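Local coordinates for protein histidine acid phosphatase (Hafnia alvei, PDB 4ARU) that belongs to branch 2 of the histidine phosphatase superfamily, enzymes built around an alpha/beta core with a central mixed beta sheet flanked by helices and a helical extension, at residues E100-G105 against N298-I303; Q193-R198 against V214-T219; L379-C384 against S399-H404; T308-I313 against D328-G333. All blocks are in the same frame, centred on the assembly; numbering follows the deposited sequence.

Contact 1. Residues E100-G105 against N298-I303; sequences EAFLAG and NKILFI
Phe102 and Phe302 stack face to face where helix 93-106 packs on the central sheet of the alpha/beta fold. The ring centroids lie 3.9 Å apart and the planes differ by 9°, so each ring lies almost flat over the other. The two side chains arrive from opposite sides and slide past each other, one from the helix and one from strand 300-305. Both have CG anti to the backbone N (chi1 164° for Phe102, -178° for Phe302), which carries each ring out from its own backbone towards its partner. Because the approach is antiparallel, the overlap continues beyond the rings: Phe102 CB sits over the face of the Phe302 ring, 4.0 Å from its centroid, and Phe302 CB does the same to Phe102, giving a reciprocal pair of CH-pi contacts. Flat, wholly apolar phenyl groups suit this buried seam, since they fill it broadly without bringing in a polar atom that needs a partner. Val87 of the neighbouring strand 85-89 also touches Phe102, while Phe302 reaches Ile15 and Ser17 of strand 9-18. On the strand, Ile300 and Phe302 face the helix and the intervening Leu301 faces away, the usual beta alternation. Ile300 adds a branched methyl rather than a second face: its CG2 meets the edge of the Phe102 ring, near the ring plane, 4.2 Å from CZ.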
loop_
_atom_site.group_PDB
_atom_site.type_symbol
_atom_site.label_atom_id
_atom_site.label_comp_id
_atom_site.label_asym_id
_atom_site.label_seq_id
_atom_site.Cartn_x
_atom_site.Cartn_y
_atom_site.Cartn_z
ATOM N N GLU A 100 -10.464 -10.812 -6.548
ATOM C CA GLU A 100 -11.226 -11.370 -7.696
ATOM C C GLU A 100 -10.862 -10.707 -9.046
ATOM O O GLU A 100 -10.749 -11.394 -10.045
ATOM C CB GLU A 100 -12.724 -11.284 -7.430
ATOM C CG GLU A 100 -13.086 -12.241 -6.286
ATOM C CD GLU A 100 -14.535 -12.331 -5.902
ATOM O OE1 GLU A 100 -15.356 -11.470 -6.315
ATOM O OE2 GLU A 100 -14.845 -13.345 -5.212
ATOM N N ALA A 101 -10.630 -9.404 -9.041
ATOM C CA ALA A 101 -10.281 -8.688 -10.243
ATOM C C ALA A 101 -8.873 -9.057 -10.714
ATOM O O ALA A 101 -8.617 -9.148 -11.924
ATOM C CB ALA A 101 -10.405 -7.191 -10.028
ATOM N N PHE A 102 -7.975 -9.297 -9.769
ATOM C CA PHE A 102 -6.638 -9.797 -10.106
ATOM C C PHE A 102 -6.709 -11.125 -10.814
ATOM O O PHE A 102 -6.114 -11.297 -11.891
ATOM C CB PHE A 102 -5.772 -9.903 -8.833
ATOM C CG PHE A 102 -4.536 -10.746 -9.010
ATOM C CD1 PHE A 102 -3.394 -10.279 -9.636
ATOM C CD2 PHE A 102 -4.518 -12.051 -8.544
ATOM C CE1 PHE A 102 -2.274 -11.075 -9.808
ATOM C CE2 PHE A 102 -3.416 -12.858 -8.719
ATOM C CZ PHE A 102 -2.275 -12.370 -9.301
ATOM N N LEU A 103 -7.520 -12.058 -10.290
ATOM C CA LEU A 103 -7.679 -13.365 -10.943
ATOM C C LEU A 103 -8.301 -13.200 -12.333
ATOM O O LEU A 103 -7.895 -13.888 -13.274
ATOM C CB LEU A 103 -8.546 -14.296 -10.080
ATOM C CG LEU A 103 -7.911 -14.709 -8.759
ATOM C CD1 LEU A 103 -8.980 -15.449 -7.969
ATOM C CD2 LEU A 103 -6.688 -15.564 -8.992
ATOM N N ALA A 104 -9.268 -12.285 -12.496
ATOM C CA ALA A 104 -9.929 -12.099 -13.796
ATOM C C ALA A 104 -8.948 -11.556 -14.846
ATOM O O ALA A 104 -9.101 -11.898 -16.017
ATOM C CB ALA A 104 -11.084 -11.155 -13.653
ATOM N N GLY A 105 -7.955 -10.749 -14.435
ATOM C CA GLY A 105 -6.950 -10.241 -15.359
ATOM C C GLY A 105 -5.822 -11.225 -15.600
ATOM O O GLY A 105 -5.346 -11.385 -16.704
ATOM N N ASN A 298 2.780 -23.801 -5.035
ATOM C CA ASN A 298 2.320 -22.447 -5.337
ATOM C C ASN A 298 3.436 -21.651 -5.974
ATOM O O ASN A 298 4.582 -21.752 -5.501
ATOM C CB ASN A 298 1.856 -21.750 -4.063
ATOM C CG ASN A 298 1.450 -20.318 -4.314
ATOM O OD1 ASN A 298 2.246 -19.368 -4.110
ATOM N ND2 ASN A 298 0.297 -20.146 -4.888
ATOM N N LYS A 299 3.113 -20.939 -7.047
ATOM C CA LYS A 299 4.055 -20.083 -7.763
ATOM C C LYS A 299 3.775 -18.579 -7.571
ATOM O O LYS A 299 4.707 -17.757 -7.641
ATOM C CB LYS A 299 4.018 -20.396 -9.257
ATOM C CG LYS A 299 4.302 -21.841 -9.639
ATOM C CD LYS A 299 5.615 -22.289 -9.060
ATOM C CE LYS A 299 5.966 -23.733 -9.472
ATOM N NZ LYS A 299 6.500 -23.780 -10.857
ATOM N N ILE A 300 2.512 -18.214 -7.385
ATOM C CA ILE A 300 2.122 -16.846 -7.257
ATOM C C ILE A 300 1.181 -16.736 -6.059
ATOM O O ILE A 300 0.116 -17.373 -6.040
ATOM C CB ILE A 300 1.407 -16.308 -8.503
ATOM C CG1 ILE A 300 2.321 -16.411 -9.763
ATOM C CG2 ILE A 300 0.936 -14.863 -8.288
ATOM C CD1 ILE A 300 1.530 -16.305 -11.030
ATOM N N LEU A 301 1.585 -15.955 -5.084
ATOM C CA LEU A 301 0.800 -15.658 -3.882
ATOM C C LEU A 301 0.487 -14.167 -3.951
ATOM O O LEU A 301 1.389 -13.343 -3.904
ATOM C CB LEU A 301 1.523 -16.035 -2.605
ATOM C CG LEU A 301 0.947 -15.554 -1.273
ATOM C CD1 LEU A 301 -0.480 -16.050 -1.128
ATOM C CD2 LEU A 301 1.779 -15.943 -0.089
ATOM N N PHE A 302 -0.787 -13.812 -4.113
ATOM C CA PHE A 302 -1.243 -12.439 -4.192
ATOM C C PHE A 302 -2.013 -12.146 -2.892
ATOM O O PHE A 302 -3.019 -12.841 -2.592
ATOM C CB PHE A 302 -2.137 -12.248 -5.422
ATOM C CG PHE A 302 -2.621 -10.853 -5.639
ATOM C CD1 PHE A 302 -3.812 -10.428 -5.081
ATOM C CD2 PHE A 302 -1.915 -9.949 -6.432
ATOM C CE1 PHE A 302 -4.316 -9.162 -5.349
ATOM C CE2 PHE A 302 -2.411 -8.667 -6.679
ATOM C CZ PHE A 302 -3.614 -8.279 -6.108
ATOM N N ILE A 303 -1.596 -11.097 -2.191
ATOM C CA ILE A 303 -2.134 -10.714 -0.931
ATOM C C ILE A 303 -2.756 -9.346 -1.114
ATOM O O ILE A 303 -2.036 -8.345 -1.412
ATOM C CB ILE A 303 -1.059 -10.702 0.175
ATOM C CG1 ILE A 303 -0.356 -12.054 0.305
ATOM C CG2 ILE A 303 -1.690 -10.261 1.496
ATOM C CD1 ILE A 303 0.847 -12.033 1.239
#

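Contact 2. Residues Q193-R198 against V214-T219; sequences QAMPSR and VGLAST
Met195 meets Leu216 through a single pair of atoms, SD against CD2 at 3.7 Å, the two side chains crossing at a slant. Met195 has CG beside the backbone N and an extended chi2 (180°), which carries the sulfur out to the leucine; the long, apolar chain suits this reach. Two residues earlier on helix 213-229, Val214 offers its CG2 to Ser197, 3.9 Å from OG. The same hydroxyl also accepts a hydrogen bond from a water at 2.8 Å. That water in turn accepts from Gly215 N at 3.0 Å, so it bridges the loop to a backbone N-H in the first turn of the helix. Further out, Asn158 holds the loop from both ends of its amide, OD1 bonding to Ser197 OG and ND2 to Met195 O. Met195 also shares a backbone hydrogen bond with Ala213. The hairpin of strands 198-201 and 208-211 connects the two segments, so the contact closes its base. A small serine fits here because its hydroxyl can serve amide and water together while tolerating a methyl alongside. The chemistry is divided: the sulfur and a leucine methyl make the apolar side, and a water supplies the first helical turn with an acceptor.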
loop_
_atom_site.group_PDB
_atom_site.type_symbol
_atom_site.label_atom_id
_atom_site.label_comp_id
_atom_site.label_asym_id
_atom_site.label_seq_id
_atom_site.Cartn_x
_atom_site.Cartn_y
_atom_site.Cartn_z
ATOM N N GLN A 193 -2.464 27.326 10.773
ATOM C CA GLN A 193 -2.583 27.909 12.108
ATOM C C GLN A 193 -3.800 27.335 12.831
ATOM O O GLN A 193 -3.756 27.096 14.033
ATOM C CB GLN A 193 -2.736 29.428 11.981
ATOM C CG GLN A 193 -2.623 30.206 13.293
ATOM C CD GLN A 193 -3.847 30.083 14.184
ATOM O OE1 GLN A 193 -4.963 29.991 13.695
ATOM N NE2 GLN A 193 -3.639 30.081 15.505
ATOM N N ALA A 194 -4.883 27.155 12.086
ATOM C CA ALA A 194 -6.139 26.657 12.652
ATOM C C ALA A 194 -6.043 25.219 13.167
ATOM O O ALA A 194 -6.811 24.838 14.057
ATOM C CB ALA A 194 -7.257 26.777 11.645
ATOM N N MET A 195 -5.150 24.424 12.570
ATOM C CA MET A 195 -5.088 22.987 12.795
ATOM C C MET A 195 -3.655 22.527 13.025
ATOM O O MET A 195 -3.077 21.824 12.212
ATOM C CB MET A 195 -5.697 22.211 11.624
ATOM C CG MET A 195 -7.179 22.473 11.534
ATOM S SD MET A 195 -7.926 21.570 10.142
ATOM C CE MET A 195 -8.478 22.937 9.148
ATOM N N PRO A 196 -3.109 22.890 14.190
ATOM C CA PRO A 196 -1.785 22.378 14.530
ATOM C C PRO A 196 -1.712 20.859 14.565
ATOM O O PRO A 196 -2.704 20.189 14.883
ATOM C CB PRO A 196 -1.514 22.987 15.904
ATOM C CG PRO A 196 -2.866 23.194 16.465
ATOM C CD PRO A 196 -3.709 23.643 15.299
ATOM N N SER A 197 -0.579 20.284 14.171
ATOM C CA SER A 197 -0.404 18.841 14.265
ATOM C C SER A 197 -0.348 18.364 15.717
ATOM O O SER A 197 0.214 19.050 16.594
ATOM C CB SER A 197 0.884 18.381 13.525
ATOM O OG SER A 197 0.771 18.462 12.135
ATOM N N ARG A 198 -0.916 17.191 15.978
ATOM C CA ARG A 198 -0.631 16.488 17.203
ATOM C C ARG A 198 -0.892 15.011 17.000
ATOM O O ARG A 198 -1.652 14.607 16.116
ATOM C CB ARG A 198 -1.395 17.014 18.420
ATOM C CG ARG A 198 -2.800 16.514 18.476
ATOM C CD ARG A 198 -3.582 17.115 19.592
ATOM N NE ARG A 198 -4.964 16.598 19.560
ATOM C CZ ARG A 198 -5.390 15.524 20.230
ATOM N NH1 ARG A 198 -4.603 14.796 20.976
ATOM N NH2 ARG A 198 -6.657 15.157 20.130
ATOM N N VAL A 214 -1.815 18.460 8.596
ATOM C CA VAL A 214 -1.081 17.503 7.764
ATOM C C VAL A 214 -1.903 16.227 7.648
ATOM O O VAL A 214 -2.076 15.670 6.569
ATOM C CB VAL A 214 0.363 17.227 8.287
ATOM C CG1 VAL A 214 0.996 16.104 7.494
ATOM C CG2 VAL A 214 1.201 18.489 8.245
ATOM N N GLY A 215 -2.392 15.719 8.778
ATOM C CA GLY A 215 -3.251 14.514 8.754
ATOM C C GLY A 215 -4.494 14.686 7.906
ATOM O O GLY A 215 -4.834 13.808 7.126
ATOM N N LEU A 216 -5.171 15.814 8.058
ATOM C CA LEU A 216 -6.379 16.057 7.278
ATOM C C LEU A 216 -6.056 16.234 5.804
ATOM O O LEU A 216 -6.667 15.607 4.935
ATOM C CB LEU A 216 -7.105 17.264 7.835
ATOM C CG LEU A 216 -8.361 17.701 7.048
ATOM C CD1 LEU A 216 -9.414 16.630 6.998
ATOM C CD2 LEU A 216 -8.900 18.978 7.642
ATOM N N ALA A 217 -5.052 17.034 5.503
ATOM C CA ALA A 217 -4.637 17.227 4.121
ATOM C C ALA A 217 -4.202 15.939 3.470
ATOM O O ALA A 217 -4.460 15.724 2.274
ATOM C CB ALA A 217 -3.545 18.263 4.007
ATOM N N SER A 218 -3.569 15.034 4.212
ATOM C CA SER A 218 -3.150 13.718 3.689
ATOM C C SER A 218 -4.386 12.980 3.154
ATOM O O SER A 218 -4.392 12.418 2.052
ATOM C CB SER A 218 -2.494 12.833 4.757
ATOM O OG SER A 218 -2.375 11.503 4.314
ATOM N N THR A 219 -5.444 12.967 3.942
ATOM C CA THR A 219 -6.658 12.276 3.567
ATOM C C THR A 219 -7.286 12.938 2.333
ATOM O O THR A 219 -7.661 12.243 1.388
ATOM C CB THR A 219 -7.659 12.355 4.708
ATOM O OG1 THR A 219 -7.112 11.668 5.839
ATOM C CG2 THR A 219 -8.959 11.735 4.343
HETATM O O HOH W 1 -1.424 16.996 11.264
#

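Contact 3. Residues L379-C384 against S399-H404; sequences LNIPGC and SRLVSH. With K (potassium ion), chain E.
Residues Ile381 to Cys384 form a type I beta turn whose backbone comes closest to residues 399-404 of helix 395-405 at Gly383, with its CA 6.9 Å from that of Leu401. Cys384 N closes the turn by bonding to Ile381 O at 2.9 Å. Within residues 399-404 Leu401 alone meets the turn, and its two methyls share the work. CD2 lies 3.6 Å from Gly383 O, while CD1 settles 3.6 Å from Cys384 N and also touches the Cys384 CB. With CG anti to the carbonyl carbon (chi1 -66°), Leu401 sets these methyls against the peptide between Gly383 and Cys384. Glycine suits the nearest point because, lacking a side chain, it lets the leucine come right against the main chain. Beside Cys384, Ile381 brings its CG2 obliquely to Leu401 CD1 at 3.7 Å; a beta-branched residue offers a methyl close to the backbone here.

Two carbonyls of the turn, those of Ile381 and Cys384, join Asn380 OD1 (2.6 Å from the metal), Gln387 and two waters around a potassium ion; one water also donates to Pro382 O. Ile381 O thus both binds the ion and accepts from Cys384 N. A disulfide to Cys393 ties Cys384 to the chain just before the helix. The turn is therefore two-sided: neutral oxygens gather round a monovalent cation, while methyls pack the turn itself on the helix.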
loop_
_atom_site.group_PDB
_atom_site.type_symbol
_atom_site.label_atom_id
_atom_site.label_comp_id
_atom_site.label_asym_id
_atom_site.label_seq_id
_atom_site.Cartn_x
_atom_site.Cartn_y
_atom_site.Cartn_z
ATOM N N LEU A 379 13.879 -2.055 -5.811
ATOM C CA LEU A 379 14.173 -1.551 -4.473
ATOM C C LEU A 379 15.458 -2.047 -3.848
ATOM O O LEU A 379 15.818 -3.239 -3.865
ATOM C CB LEU A 379 13.005 -1.894 -3.528
ATOM C CG LEU A 379 11.648 -1.379 -4.027
ATOM C CD1 LEU A 379 10.535 -1.814 -3.057
ATOM C CD2 LEU A 379 11.629 0.122 -4.142
ATOM N N ASN A 380 16.108 -1.103 -3.190
ATOM C CA ASN A 380 17.247 -1.340 -2.351
ATOM C C ASN A 380 16.780 -1.710 -0.963
ATOM O O ASN A 380 15.868 -1.084 -0.422
ATOM C CB ASN A 380 18.096 -0.074 -2.245
ATOM C CG ASN A 380 19.318 -0.271 -1.374
ATOM O OD1 ASN A 380 20.060 -1.209 -1.579
ATOM N ND2 ASN A 380 19.549 0.634 -0.424
ATOM N N ILE A 381 17.377 -2.731 -0.397
ATOM C CA ILE A 381 17.190 -3.099 1.007
ATOM C C ILE A 381 18.458 -2.707 1.751
ATOM O O ILE A 381 19.489 -3.352 1.584
ATOM C CB ILE A 381 16.885 -4.604 1.200
ATOM C CG1 ILE A 381 15.654 -5.041 0.400
ATOM C CG2 ILE A 381 16.792 -4.941 2.701
ATOM C CD1 ILE A 381 15.527 -6.544 0.312
ATOM N N PRO A 382 18.416 -1.626 2.528
ATOM C CA PRO A 382 19.706 -1.125 3.030
ATOM C C PRO A 382 20.431 -2.072 3.949
ATOM O O PRO A 382 21.673 -2.119 3.924
ATOM C CB PRO A 382 19.332 0.187 3.738
ATOM C CG PRO A 382 18.059 0.582 3.156
ATOM C CD PRO A 382 17.328 -0.657 2.755
ATOM N N GLY A 383 19.708 -2.857 4.719
ATOM C CA GLY A 383 20.348 -3.797 5.573
ATOM C C GLY A 383 21.003 -4.965 4.857
ATOM O O GLY A 383 21.775 -5.711 5.466
ATOM N N CYS A 384 20.620 -5.178 3.590
ATOM C CA CYS A 384 21.177 -6.284 2.759
ATOM C C CYS A 384 22.434 -5.757 2.075
ATOM O O CYS A 384 22.407 -5.347 0.920
ATOM C CB CYS A 384 20.112 -6.780 1.754
ATOM S SG CYS A 384 20.615 -8.347 0.955
ATOM N N SER A 399 16.361 -13.440 5.060
ATOM C CA SER A 399 15.782 -14.134 6.217
ATOM C C SER A 399 16.263 -13.566 7.522
ATOM O O SER A 399 15.507 -13.409 8.462
ATOM C CB SER A 399 16.109 -15.609 6.176
ATOM O OG SER A 399 15.499 -16.198 5.034
ATOM N N ARG A 400 17.552 -13.251 7.584
ATOM C CA ARG A 400 18.140 -12.776 8.849
ATOM C C ARG A 400 17.623 -11.362 9.112
ATOM O O ARG A 400 17.255 -11.013 10.253
ATOM C CB ARG A 400 19.688 -12.800 8.793
ATOM C CG ARG A 400 20.321 -12.522 10.151
ATOM C CD ARG A 400 20.174 -13.714 11.070
ATOM N NE ARG A 400 21.104 -14.818 10.791
ATOM C CZ ARG A 400 22.295 -15.001 11.377
ATOM N NH1 ARG A 400 22.763 -14.131 12.276
ATOM N NH2 ARG A 400 23.040 -16.063 11.045
ATOM N N LEU A 401 17.516 -10.547 8.071
ATOM C CA LEU A 401 16.937 -9.220 8.198
ATOM C C LEU A 401 15.487 -9.248 8.721
ATOM O O LEU A 401 15.101 -8.472 9.626
ATOM C CB LEU A 401 17.027 -8.444 6.899
ATOM C CG LEU A 401 18.421 -8.080 6.428
ATOM C CD1 LEU A 401 18.286 -7.442 5.061
ATOM C CD2 LEU A 401 19.075 -7.085 7.378
ATOM N N VAL A 402 14.678 -10.154 8.192
ATOM C CA VAL A 402 13.332 -10.348 8.674
ATOM C C VAL A 402 13.347 -10.744 10.131
ATOM O O VAL A 402 12.596 -10.177 10.941
ATOM C CB VAL A 402 12.589 -11.374 7.796
ATOM C CG1 VAL A 402 11.256 -11.752 8.425
ATOM C CG2 VAL A 402 12.415 -10.772 6.409
ATOM N N SER A 403 14.176 -11.712 10.505
ATOM C CA SER A 403 14.239 -12.196 11.874
ATOM C C SER A 403 14.570 -11.112 12.893
ATOM O O SER A 403 14.089 -11.170 14.023
ATOM C CB SER A 403 15.202 -13.360 11.974
ATOM O OG SER A 403 16.584 -12.956 11.977
ATOM N N HIS A 404 15.352 -10.119 12.477
ATOM C CA HIS A 404 15.722 -9.003 13.352
ATOM C C HIS A 404 14.704 -7.871 13.310
ATOM O O HIS A 404 14.665 -7.050 14.214
ATOM C CB HIS A 404 17.118 -8.477 12.994
ATOM C CG HIS A 404 18.232 -9.361 13.465
ATOM N ND1 HIS A 404 18.304 -9.849 14.753
ATOM C CD2 HIS A 404 19.354 -9.799 12.836
ATOM C CE1 HIS A 404 19.391 -10.593 14.883
ATOM N NE2 HIS A 404 20.044 -10.579 13.732
HETATM K K K E . 21.465 -3.042 -0.304
HETATM O O HOH W 2 23.049 -1.774 1.519
HETATM O O HOH W 3 23.538 -2.715 -2.032
#

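Contact 4. Residues T308-I313 against D328-G333; sequences TNIANI and DNTPPG
An Asx turn at Asp328 presents Thr330 to Ile310, beside the two sequence signatures of the histidine phosphatases: helix 307-317 starts at the His-Asp pair, and loop 328-333 is bonded to Arg18 and His19 of the RHG motif. In the turn, Thr330 N donates to Asp328 OD1 at 2.9 Å, with an N-H...O angle of 160°, and meets the carboxylate from above its plane. Aspartate suits this position because its short side chain folds back to an N-H two residues on.

Across the contact the meeting is between methyls. Thr330 CG2 lies 3.9 Å from Ile310 CG2 and 4.2 Å from Ile310 CB, the two side chains passing in opposite directions. Threonine suits the place because its beta-branch gives a methyl close to the backbone, and chi1 of 50° turns that methyl to the helix. Ile310, beta-branched like its partner, keeps a methyl close to its own backbone, where the contact lies. Ala311 borders it with a small side chain, its backbone N being 4.5 Å from Thr330 CG2.

Thr330 O bonds to Arg18 NH1, and Gly333, whose positive phi favours glycine, shares a backbone bond with His19. Trp321 also touches Ile310, and its NE1 bonds to Asn329 O. No hydrogen bond joins the two segments: they meet through apolar side-chain carbons, while backbone atoms of the loop bond to the RHG signature and to Trp321.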
loop_
_atom_site.group_PDB
_atom_site.type_symbol
_atom_site.label_atom_id
_atom_site.label_comp_id
_atom_site.label_asym_id
_atom_site.label_seq_id
_atom_site.Cartn_x
_atom_site.Cartn_y
_atom_site.Cartn_z
ATOM N N THR A 308 -1.452 1.015 4.204
ATOM C CA THR A 308 -0.715 0.917 5.446
ATOM C C THR A 308 0.142 -0.338 5.569
ATOM O O THR A 308 1.213 -0.306 6.140
ATOM C CB THR A 308 -1.641 1.034 6.654
ATOM O OG1 THR A 308 -2.589 -0.027 6.615
ATOM C CG2 THR A 308 -2.408 2.351 6.668
ATOM N N ASN A 309 -0.308 -1.436 4.960
ATOM C CA ASN A 309 0.419 -2.697 5.000
ATOM C C ASN A 309 1.725 -2.565 4.192
ATOM O O ASN A 309 2.827 -2.986 4.627
ATOM C CB ASN A 309 -0.392 -3.862 4.427
ATOM C CG ASN A 309 -1.692 -4.123 5.133
ATOM O OD1 ASN A 309 -2.755 -4.191 4.530
ATOM N ND2 ASN A 309 -1.619 -4.321 6.443
ATOM N N ILE A 310 1.617 -1.978 3.016
ATOM C CA ILE A 310 2.811 -1.776 2.191
ATOM C C ILE A 310 3.776 -0.846 2.941
ATOM O O ILE A 310 4.992 -1.064 2.963
ATOM C CB ILE A 310 2.452 -1.213 0.776
ATOM C CG1 ILE A 310 1.750 -2.319 -0.026
ATOM C CG2 ILE A 310 3.702 -0.713 0.066
ATOM C CD1 ILE A 310 1.230 -1.871 -1.376
ATOM N N ALA A 311 3.252 0.207 3.541
ATOM C CA ALA A 311 4.120 1.159 4.270
ATOM C C ALA A 311 4.752 0.485 5.467
ATOM O O ALA A 311 5.948 0.703 5.752
ATOM C CB ALA A 311 3.331 2.390 4.674
ATOM N N ASN A 312 4.005 -0.357 6.174
ATOM C CA ASN A 312 4.597 -1.071 7.301
ATOM C C ASN A 312 5.773 -1.955 6.863
ATOM O O ASN A 312 6.820 -1.975 7.478
ATOM C CB ASN A 312 3.583 -2.005 7.978
ATOM C CG ASN A 312 2.416 -1.298 8.667
ATOM O OD1 ASN A 312 1.359 -1.950 8.848
ATOM N ND2 ASN A 312 2.564 -0.068 9.122
ATOM N N ILE A 313 5.578 -2.700 5.789
ATOM C CA ILE A 313 6.618 -3.609 5.284
ATOM C C ILE A 313 7.810 -2.794 4.839
ATOM O O ILE A 313 8.949 -3.169 5.116
ATOM C CB ILE A 313 6.064 -4.503 4.161
ATOM C CG1 ILE A 313 5.009 -5.449 4.739
ATOM C CG2 ILE A 313 7.192 -5.210 3.408
ATOM C CD1 ILE A 313 5.525 -6.440 5.710
ATOM N N ASP A 328 1.524 9.364 -5.383
ATOM C CA ASP A 328 1.266 8.585 -4.160
ATOM C C ASP A 328 2.292 7.431 -4.074
ATOM O O ASP A 328 2.406 6.646 -5.015
ATOM C CB ASP A 328 -0.154 8.024 -4.274
ATOM C CG ASP A 328 -0.637 7.280 -3.011
ATOM O OD1 ASP A 328 0.157 7.083 -2.042
ATOM O OD2 ASP A 328 -1.836 6.894 -3.015
ATOM N N ASN A 329 3.050 7.313 -2.994
ATOM C CA ASN A 329 4.004 6.206 -2.841
ATOM C C ASN A 329 3.337 4.861 -2.700
ATOM O O ASN A 329 3.988 3.863 -2.910
ATOM C CB ASN A 329 4.920 6.381 -1.611
ATOM C CG ASN A 329 5.885 7.545 -1.741
ATOM O OD1 ASN A 329 6.125 8.038 -2.829
ATOM N ND2 ASN A 329 6.388 8.029 -0.617
ATOM N N THR A 330 2.061 4.861 -2.329
ATOM C CA THR A 330 1.285 3.623 -2.113
ATOM C C THR A 330 -0.013 3.734 -2.902
ATOM O O THR A 330 -1.104 3.789 -2.324
ATOM C CB THR A 330 1.040 3.348 -0.610
ATOM O OG1 THR A 330 0.534 4.521 0.027
ATOM C CG2 THR A 330 2.353 2.911 0.103
ATOM N N PRO A 331 0.047 3.759 -4.240
ATOM C CA PRO A 331 -1.112 4.041 -5.034
ATOM C C PRO A 331 -2.104 2.876 -5.149
ATOM O O PRO A 331 -1.767 1.749 -4.849
ATOM C CB PRO A 331 -0.496 4.367 -6.400
ATOM C CG PRO A 331 0.641 3.423 -6.464
ATOM C CD PRO A 331 1.240 3.544 -5.101
ATOM N N PRO A 332 -3.327 3.149 -5.559
ATOM C CA PRO A 332 -4.329 2.080 -5.713
ATOM C C PRO A 332 -3.834 1.041 -6.708
ATOM O O PRO A 332 -3.393 1.372 -7.836
ATOM C CB PRO A 332 -5.555 2.799 -6.275
ATOM C CG PRO A 332 -5.327 4.266 -6.108
ATOM C CD PRO A 332 -3.842 4.466 -6.018
ATOM N N GLY A 333 -3.914 -0.214 -6.288
ATOM C CA GLY A 333 -3.398 -1.322 -7.041
ATOM C C GLY A 333 -1.883 -1.450 -7.101
ATOM O O GLY A 333 -1.356 -2.372 -7.731
#

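How the contacts relate
Contacts 1 and 4 are linked by the chain itself, since strand 300-305 runs into helix 307-317; their nearest atoms are about 6 Å apart. Contact 4 lies about 2 Å from the centre of the molecule and is the one beside the family signatures, Arg18 and His19 of RHG and the His-Asp pair that begins at His306; the other three lie farther out. Contact 2 belongs to the helical part, on the opposite side of that centre from contact 1, their centres 37 Å apart. A bound sodium ion lies about 10 Å from the Leu216 side chain and 12 Å from that of Thr330. Contact 3, with its potassium ion, comes within about 8 Å of contact 4 at the nearest atoms.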